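Local atomic coordinates of putative N-acetylmuramoyl-L-alanine amidase,autolysin cwp6 (Peptoclostridium difficile, PDB entry 5J72), a protein that probably hydrolyses the amide bond between N-acetylmuramoyl and L-alanine in peptidoglycan, working as a zinc-dependent autolysin held on the cell wall by three CWB2 modules. Residues 363-372 against 387-396; 171-179 against 280-289. All coordinates share one frame; numbering follows the deposited sequence. Where two conformers were deposited one is given.

Interaction 1: 363-372 against 387-396; sequences LSAMLVAKSD and LKAPILITPK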
loop_
_atom_site.group_PDB
_atom_site.type_symbol
_atom_site.label_atom_id
_atom_site.label_comp_id
_atom_site.label_asym_id
_atom_site.label_seq_id
_atom_site.Cartn_x
_atom_site.Cartn_y
_atom_site.Cartn_z
ATOM N N LEU A 363 3.694 -12.588 0.815
ATOM C CA LEU A 363 2.293 -12.169 0.827
ATOM C C LEU A 363 1.504 -13.046 -0.162
ATOM O O LEU A 363 2.093 -13.587 -1.096
ATOM C CB LEU A 363 2.219 -10.715 0.363
ATOM C CG LEU A 363 3.047 -9.737 1.236
ATOM C CD1 LEU A 363 3.027 -8.381 0.501
ATOM C CD2 LEU A 363 2.504 -9.676 2.670
ATOM N N SER A 364 0.204 -13.169 0.027
ATOM C CA SER A 364 -0.583 -13.938 -0.943
ATOM C C SER A 364 -0.799 -13.051 -2.171
ATOM O O SER A 364 -1.020 -13.553 -3.264
ATOM C CB SER A 364 -1.936 -14.286 -0.338
ATOM O OG SER A 364 -2.584 -13.060 -0.011
ATOM N N ALA A 365 -0.763 -11.719 -1.999
ATOM C CA ALA A 365 -0.984 -10.838 -3.145
ATOM C C ALA A 365 -0.609 -9.416 -2.817
ATOM O O ALA A 365 -0.351 -9.123 -1.656
ATOM C CB ALA A 365 -2.443 -10.841 -3.532
ATOM N N MET A 366 -0.594 -8.545 -3.830
ATOM C CA MET A 366 -0.370 -7.118 -3.583
ATOM C C MET A 366 -1.229 -6.451 -4.518
ATOM O O MET A 366 -1.169 -6.753 -5.695
ATOM C CB MET A 366 1.109 -6.679 -3.827
ATOM C CG MET A 366 1.319 -5.156 -3.632
ATOM S SD MET A 366 1.507 -4.814 -1.885
ATOM C CE MET A 366 3.264 -5.213 -1.666
ATOM N N LEU A 367 -2.102 -5.548 -4.044
ATOM C CA LEU A 367 -2.970 -4.828 -4.975
ATOM C C LEU A 367 -2.361 -3.458 -5.183
ATOM O O LEU A 367 -2.132 -2.754 -4.200
ATOM C CB LEU A 367 -4.435 -4.685 -4.398
ATOM C CG LEU A 367 -5.299 -6.005 -4.439
ATOM C CD1 LEU A 367 -4.871 -6.889 -3.232
ATOM C CD2 LEU A 367 -6.809 -5.716 -4.346
ATOM N N VAL A 368 -2.195 -3.020 -6.447
ATOM C CA VAL A 368 -1.484 -1.751 -6.678
ATOM C C VAL A 368 -2.371 -0.720 -7.304
ATOM O O VAL A 368 -2.870 -0.935 -8.397
ATOM C CB VAL A 368 -0.273 -2.021 -7.634
ATOM C CG1 VAL A 368 0.459 -0.674 -7.930
ATOM C CG2 VAL A 368 0.674 -3.019 -6.984
ATOM N N ALA A 369 -2.591 0.417 -6.599
ATOM C CA ALA A 369 -3.438 1.476 -7.076
ATOM C C ALA A 369 -2.622 2.792 -7.213
ATOM O O ALA A 369 -1.589 2.977 -6.564
ATOM C CB ALA A 369 -4.563 1.737 -6.052
ATOM N N LYS A 370 -3.106 3.674 -8.075
ATOM C CA LYS A 370 -2.499 4.972 -8.282
ATOM C C LYS A 370 -2.684 5.781 -7.038
ATOM O O LYS A 370 -3.785 5.772 -6.496
ATOM C CB LYS A 370 -3.218 5.653 -9.450
ATOM C CG LYS A 370 -2.906 4.973 -10.792
ATOM C CD LYS A 370 -3.696 5.620 -11.988
ATOM C CE LYS A 370 -5.183 5.366 -11.895
ATOM N NZ LYS A 370 -5.967 6.225 -12.828
ATOM N N SER A 371 -1.693 6.563 -6.587
ATOM C CA SER A 371 -1.885 7.315 -5.338
ATOM C C SER A 371 -2.472 8.684 -5.565
ATOM O O SER A 371 -2.664 9.406 -4.586
ATOM C CB SER A 371 -0.548 7.500 -4.635
ATOM O OG SER A 371 0.362 8.092 -5.550
ATOM N N ASP A 372 -2.744 9.075 -6.814
ATOM C CA ASP A 372 -3.316 10.415 -7.031
ATOM C C ASP A 372 -4.812 10.478 -6.860
ATOM O O ASP A 372 -5.356 11.571 -6.838
ATOM C CB ASP A 372 -2.980 10.981 -8.432
ATOM C CG ASP A 372 -3.323 10.069 -9.592
ATOM O OD1 ASP A 372 -3.853 10.566 -10.604
ATOM O OD2 ASP A 372 -3.042 8.878 -9.509
ATOM N N LEU A 387 -8.943 -11.147 0.018
ATOM C CA LEU A 387 -7.659 -11.827 -0.285
ATOM C C LEU A 387 -6.656 -11.772 0.874
ATOM O O LEU A 387 -5.606 -12.442 0.809
ATOM C CB LEU A 387 -7.006 -11.136 -1.511
ATOM C CG LEU A 387 -7.854 -11.172 -2.781
ATOM C CD1 LEU A 387 -7.143 -10.362 -3.912
ATOM C CD2 LEU A 387 -8.079 -12.717 -3.174
ATOM N N LYS A 388 -6.954 -10.978 1.935
ATOM C CA LYS A 388 -6.100 -10.766 3.106
ATOM C C LYS A 388 -4.708 -10.287 2.605
ATOM O O LYS A 388 -3.663 -10.855 2.995
ATOM C CB LYS A 388 -6.031 -12.012 3.981
ATOM C CG LYS A 388 -7.459 -12.438 4.470
ATOM C CD LYS A 388 -7.281 -13.634 5.429
ATOM C CE LYS A 388 -8.563 -14.215 6.039
ATOM N NZ LYS A 388 -9.436 -13.153 6.553
ATOM N N ALA A 389 -4.733 -9.284 1.761
ATOM C CA ALA A 389 -3.566 -8.713 1.075
ATOM C C ALA A 389 -3.580 -7.179 1.168
ATOM O O ALA A 389 -4.627 -6.563 1.309
ATOM C CB ALA A 389 -3.572 -9.115 -0.408
ATOM N N PRO A 390 -2.416 -6.544 1.117
ATOM C CA PRO A 390 -2.339 -5.079 1.202
ATOM C C PRO A 390 -2.563 -4.364 -0.093
ATOM O O PRO A 390 -2.404 -4.916 -1.190
ATOM C CB PRO A 390 -0.885 -4.824 1.672
ATOM C CG PRO A 390 -0.097 -6.100 1.093
ATOM C CD PRO A 390 -1.096 -7.239 1.097
ATOM N N ILE A 391 -2.930 -3.080 0.035
ATOM C CA ILE A 391 -2.978 -2.222 -1.137
ATOM C C ILE A 391 -1.702 -1.334 -1.074
ATOM O O ILE A 391 -1.423 -0.712 -0.042
ATOM C CB ILE A 391 -4.227 -1.317 -1.086
ATOM C CG1 ILE A 391 -5.494 -2.211 -1.304
ATOM C CG2 ILE A 391 -4.158 -0.211 -2.189
ATOM C CD1 ILE A 391 -6.813 -1.378 -1.085
ATOM N N LEU A 392 -0.957 -1.302 -2.164
ATOM C CA LEU A 392 0.210 -0.431 -2.310
ATOM C C LEU A 392 -0.203 0.709 -3.181
ATOM O O LEU A 392 -0.840 0.469 -4.209
ATOM C CB LEU A 392 1.313 -1.230 -3.004
ATOM C CG LEU A 392 2.641 -0.436 -3.082
ATOM C CD1 LEU A 392 3.770 -1.397 -2.882
ATOM C CD2 LEU A 392 2.681 0.256 -4.468
ATOM N N ILE A 393 0.120 1.979 -2.800
ATOM C CA ILE A 393 -0.222 3.068 -3.690
ATOM C C ILE A 393 1.091 3.734 -4.187
ATOM O O ILE A 393 2.046 3.811 -3.428
ATOM C CB ILE A 393 -1.120 4.153 -3.027
ATOM C CG1 ILE A 393 -0.489 4.705 -1.727
ATOM C CG2 ILE A 393 -2.524 3.489 -2.705
ATOM C CD1 ILE A 393 -1.304 5.941 -1.145
ATOM N N THR A 394 1.094 4.208 -5.421
ATOM C CA THR A 394 2.308 4.829 -5.947
ATOM C C THR A 394 1.849 5.646 -7.103
ATOM O O THR A 394 0.781 5.419 -7.673
ATOM C CB THR A 394 3.332 3.747 -6.333
ATOM O OG1 THR A 394 4.623 4.363 -6.494
ATOM C CG2 THR A 394 2.940 2.989 -7.629
ATOM N N PRO A 395 2.631 6.680 -7.477
ATOM C CA PRO A 395 2.162 7.469 -8.617
ATOM C C PRO A 395 2.172 6.675 -9.929
ATOM O O PRO A 395 2.836 5.660 -10.043
ATOM C CB PRO A 395 3.171 8.673 -8.643
ATOM C CG PRO A 395 3.640 8.773 -7.228
ATOM C CD PRO A 395 3.802 7.303 -6.830
ATOM N N LYS A 396 1.496 7.202 -10.933
ATOM C CA LYS A 396 1.399 6.499 -12.225
ATOM C C LYS A 396 2.742 6.319 -12.917
ATOM O O LYS A 396 2.934 5.332 -13.604
ATOM C CB LYS A 396 0.516 7.308 -13.191
ATOM C CG LYS A 396 -0.886 7.539 -12.733
ATOM C CD LYS A 396 -1.620 8.247 -13.865
ATOM C CE LYS A 396 -1.806 9.695 -13.553
ATOM N NZ LYS A 396 -3.246 10.045 -13.559
HETATM O O HOH W 1 -0.903 -11.138 1.971
HETATM O O HOH W 2 -3.284 -13.562 2.664
HETATM O O HOH W 3 -5.202 8.850 -12.170
#
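Leu367 and Ile391 open a parallel strand pairing, 362-370 beside 391-394, in the beta-alpha-beta unit whose helix 375-387 joins the two strands within the third CWB2 module. Leu367 N donates to Pro390 O at 2.9 Å, almost straight at 175°, and Leu367 O takes Leu392 N; Ala369 repeats the pattern with Leu392 O and Thr394 N. The last bond differs: Ser371 N reaches Thr394 O from well above the carbonyl plane, as the first strand ends. Leu367, Ala369, Ile391 and Ile393 share the face that packs on helix 375-387, where Leu367 CD1 lies 3.8 Å from Ala389 CB. On the other face, Met366, in one of its two conformers, starts with CG anti to the backbone N (chi1 177°), then bends twice; its SD crosses Pro390 at about a right angle, 3.6 Å from Pro390 CG, and rests against Leu392 CB. At the opposite end of the strands Lys370 NZ bonds to Asp420 O, and its CD presses on Lys396 CG. A water bridges both lysines to Asp372, an anion that probably eases their like charges. Lys396 NZ completes the cluster with a salt bridge to Asp372 OD1 at 3.1 Å, on the syn side but 31° out of the carboxylate plane.

Interaction 2: 171-179 against 280-289; sequences ITATPLAST and AGEDQQPIIL
Pro175 packs its ring against the C-terminal turn of helix 270-283 and the link that follows: Pro175 CG meets Ala280 CB at 3.5 Å, while Pro175 CB lies 3.4 Å from Gln285 O. Beside it the backbones come very close: Gly281, without a side chain, lets Pro175 CA stand 3.9 Å from Gly281 CA and Thr174 CG2 rest on the same Gly281 CA. Ser178 CB sits 3.2 Å from Gly281 O. Before the helix, the methyl of Thr172 meets Leu289 tip to tip, Thr172 CG2 to Leu289 CG 3.6 Å, and also touches Ile287 CG2; Ile171 CD1, in one of two conformers, crosses Leu289 CD1 at a slant. One water spans the gap here, donating to Thr172 O and accepting from Ile287 N.

At the far end Gln284 crosses Thr179 at a slant, Gln284 CB 3.6 Å from Thr179 OG1, and its extended chain carries the amide over Thr179 CA. The hydroxyls of Ser178 and Thr179 turn back on their own helix. Ser178 OG, in one of its two conformers, donates to Thr174 O, and Thr179 OG1 to Pro175 O, opposite the face that Thr179 N uses. A Schellman motif ends helix 270-283, Gln285 N bonding to Ala280 O, and sets Gln284 at positive phi. Farther out, helix 375-387 of the third CWB2 module covers Thr174 and Ser178, and helix 241-253 covers Thr172. With those two hydroxyls bonded within their helix and a water between Thr172 O and Ile287 N, the first and second CWB2 modules are joined here chiefly by shape and apolar contact.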
loop_
_atom_site.group_PDB
_atom_site.type_symbol
_atom_site.label_atom_id
_atom_site.label_comp_id
_atom_site.label_asym_id
_atom_site.label_seq_id
_atom_site.Cartn_x
_atom_site.Cartn_y
_atom_site.Cartn_z
ATOM N N ILE A 171 -14.370 6.408 2.590
ATOM C CA ILE A 171 -13.106 5.899 3.028
ATOM C C ILE A 171 -13.218 5.002 4.265
ATOM O O ILE A 171 -12.225 4.368 4.597
ATOM C CB ILE A 171 -12.031 7.050 3.558
ATOM C CG1 ILE A 171 -12.724 7.834 4.742
ATOM C CG2 ILE A 171 -11.631 7.951 2.365
ATOM C CD1 ILE A 171 -12.232 9.286 4.997
ATOM N N THR A 172 -14.328 4.969 4.990
ATOM C CA THR A 172 -14.377 4.038 6.138
ATOM C C THR A 172 -15.363 2.875 5.776
ATOM O O THR A 172 -15.664 2.031 6.636
ATOM C CB THR A 172 -14.885 4.758 7.410
ATOM O OG1 THR A 172 -16.114 5.385 7.084
ATOM C CG2 THR A 172 -13.829 5.817 7.895
ATOM N N ALA A 173 -15.818 2.829 4.529
ATOM C CA ALA A 173 -16.760 1.786 4.045
ATOM C C ALA A 173 -16.106 0.436 3.877
ATOM O O ALA A 173 -16.820 -0.538 3.993
ATOM C CB ALA A 173 -17.330 2.193 2.704
ATOM N N THR A 174 -14.745 0.322 3.652
ATOM C CA THR A 174 -14.182 -1.018 3.414
ATOM C C THR A 174 -14.388 -1.993 4.504
ATOM O O THR A 174 -14.739 -3.126 4.206
ATOM C CB THR A 174 -12.654 -0.932 2.990
ATOM O OG1 THR A 174 -12.654 -0.356 1.689
ATOM C CG2 THR A 174 -11.993 -2.265 2.955
ATOM N N PRO A 175 -14.193 -1.657 5.806
ATOM C CA PRO A 175 -14.410 -2.666 6.852
ATOM C C PRO A 175 -15.872 -3.185 6.923
ATOM O O PRO A 175 -16.123 -4.317 7.314
ATOM C CB PRO A 175 -13.965 -1.933 8.145
ATOM C CG PRO A 175 -12.969 -0.940 7.651
ATOM C CD PRO A 175 -13.563 -0.435 6.350
ATOM N N LEU A 176 -16.821 -2.311 6.565
ATOM C CA LEU A 176 -18.230 -2.761 6.567
ATOM C C LEU A 176 -18.486 -3.636 5.329
ATOM O O LEU A 176 -19.134 -4.668 5.439
ATOM C CB LEU A 176 -19.127 -1.539 6.504
ATOM C CG LEU A 176 -20.665 -1.913 6.499
ATOM C CD1 LEU A 176 -20.999 -2.757 7.762
ATOM C CD2 LEU A 176 -21.477 -0.605 6.566
ATOM N N ALA A 177 -18.031 -3.188 4.123
ATOM C CA ALA A 177 -18.179 -4.050 2.950
ATOM C C ALA A 177 -17.539 -5.407 3.209
ATOM O O ALA A 177 -18.102 -6.424 2.784
ATOM C CB ALA A 177 -17.521 -3.403 1.717
ATOM N N SER A 178 -16.406 -5.440 3.924
ATOM C CA SER A 178 -15.740 -6.704 4.217
ATOM C C SER A 178 -16.552 -7.522 5.205
ATOM O O SER A 178 -16.599 -8.759 5.100
ATOM C CB SER A 178 -14.345 -6.476 4.811
ATOM O OG SER A 178 -13.637 -5.523 4.014
ATOM N N THR A 179 -17.202 -6.855 6.178
ATOM C CA THR A 179 -18.029 -7.593 7.118
ATOM C C THR A 179 -19.223 -8.239 6.374
ATOM O O THR A 179 -19.618 -9.364 6.711
ATOM C CB THR A 179 -18.571 -6.603 8.195
ATOM O OG1 THR A 179 -17.417 -6.156 8.952
ATOM C CG2 THR A 179 -19.560 -7.275 9.135
ATOM N N ALA A 280 -7.862 -2.800 8.119
ATOM C CA ALA A 280 -9.108 -2.681 8.893
ATOM C C ALA A 280 -10.167 -3.653 8.233
ATOM O O ALA A 280 -10.979 -4.271 8.911
ATOM C CB ALA A 280 -9.627 -1.221 8.793
ATOM N N GLY A 281 -10.144 -3.740 6.857
ATOM C CA GLY A 281 -11.095 -4.624 6.166
ATOM C C GLY A 281 -10.821 -6.082 6.460
ATOM O O GLY A 281 -11.755 -6.855 6.697
ATOM N N GLU A 282 -9.575 -6.487 6.424
ATOM C CA GLU A 282 -9.236 -7.900 6.710
ATOM C C GLU A 282 -9.629 -8.257 8.159
ATOM O O GLU A 282 -10.138 -9.340 8.397
ATOM C CB GLU A 282 -7.685 -8.105 6.563
ATOM C CG GLU A 282 -7.264 -9.486 6.966
ATOM C CD GLU A 282 -5.730 -9.675 6.896
ATOM O OE1 GLU A 282 -5.094 -9.061 6.027
ATOM O OE2 GLU A 282 -5.195 -10.474 7.704
ATOM N N ASP A 283 -9.416 -7.327 9.097
ATOM C CA ASP A 283 -9.774 -7.565 10.503
ATOM C C ASP A 283 -11.274 -7.378 10.738
ATOM O O ASP A 283 -11.763 -7.805 11.756
ATOM C CB ASP A 283 -9.093 -6.528 11.395
ATOM C CG ASP A 283 -7.574 -6.714 11.535
ATOM O OD1 ASP A 283 -7.023 -7.672 10.928
ATOM O OD2 ASP A 283 -6.947 -5.905 12.263
ATOM N N GLN A 284 -11.990 -6.715 9.782
ATOM C CA GLN A 284 -13.424 -6.371 9.960
ATOM C C GLN A 284 -13.583 -5.579 11.232
ATOM O O GLN A 284 -14.501 -5.847 12.040
ATOM C CB GLN A 284 -14.326 -7.645 9.995
ATOM C CG GLN A 284 -14.120 -8.409 8.694
ATOM C CD GLN A 284 -15.019 -9.642 8.585
ATOM O OE1 GLN A 284 -16.041 -9.746 9.241
ATOM N NE2 GLN A 284 -14.645 -10.577 7.717
ATOM N N GLN A 285 -12.688 -4.612 11.437
ATOM C CA GLN A 285 -12.788 -3.743 12.637
ATOM C C GLN A 285 -12.801 -2.356 12.044
ATOM O O GLN A 285 -12.178 -2.047 11.004
ATOM C CB GLN A 285 -11.667 -4.023 13.651
ATOM C CG GLN A 285 -11.804 -5.430 14.233
ATOM C CD GLN A 285 -12.914 -5.526 15.278
ATOM O OE1 GLN A 285 -13.138 -4.623 16.092
ATOM N NE2 GLN A 285 -13.656 -6.616 15.237
ATOM N N PRO A 286 -13.534 -1.434 12.671
ATOM C CA PRO A 286 -13.624 -0.102 12.075
ATOM C C PRO A 286 -12.486 0.904 12.071
ATOM O O PRO A 286 -11.599 0.906 12.911
ATOM C CB PRO A 286 -14.815 0.515 12.811
ATOM C CG PRO A 286 -14.839 -0.173 14.156
ATOM C CD PRO A 286 -14.097 -1.495 14.037
ATOM N N ILE A 287 -12.595 1.780 11.082
ATOM C CA ILE A 287 -11.738 2.968 10.989
ATOM C C ILE A 287 -12.591 4.077 11.645
ATOM O O ILE A 287 -13.739 4.321 11.241
ATOM C CB ILE A 287 -11.431 3.361 9.528
ATOM C CG1 ILE A 287 -10.547 2.263 8.846
ATOM C CG2 ILE A 287 -10.706 4.744 9.517
ATOM C CD1 ILE A 287 -10.535 2.505 7.276
ATOM N N ILE A 288 -12.041 4.698 12.695
ATOM C CA ILE A 288 -12.771 5.724 13.427
ATOM C C ILE A 288 -12.140 7.019 13.037
ATOM O O ILE A 288 -10.920 7.193 13.166
ATOM C CB ILE A 288 -12.631 5.450 14.934
ATOM C CG1 ILE A 288 -13.424 4.166 15.353
ATOM C CG2 ILE A 288 -13.125 6.707 15.724
ATOM C CD1 ILE A 288 -14.983 4.305 15.249
ATOM N N LEU A 289 -12.933 7.939 12.521
ATOM C CA LEU A 289 -12.381 9.213 12.135
ATOM C C LEU A 289 -12.444 10.241 13.312
ATOM O O LEU A 289 -13.460 10.364 13.993
ATOM C CB LEU A 289 -13.112 9.750 10.901
ATOM C CG LEU A 289 -12.966 8.823 9.688
ATOM C CD1 LEU A 289 -13.695 9.486 8.454
ATOM C CD2 LEU A 289 -11.438 8.633 9.350
HETATM O O HOH W 4 -14.930 1.325 9.151
HETATM O O HOH W 5 -18.598 -10.907 8.723
#

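Both contacts are largely buried, but interaction 1 lies within one CWB2 module, near the centre of the chain, whereas interaction 2 joins two modules. Main-chain bonds between neighbouring strands dominate 363-372 against 387-396, with a charged cluster at its C-terminal end. Between 171-179 and 280-289, helix ends and a strand meet through close van der Waals packing and water. Their centres are about 17 Å apart, yet they touch: Lys388 CA lies 3.5 Å from Glu282 OE1. Helix 375-387, which connects the strands of interaction 1, also lies against helix 174-180, while Ile393 touches helix 270-283; the two contacts thus share helices where the three modules converge.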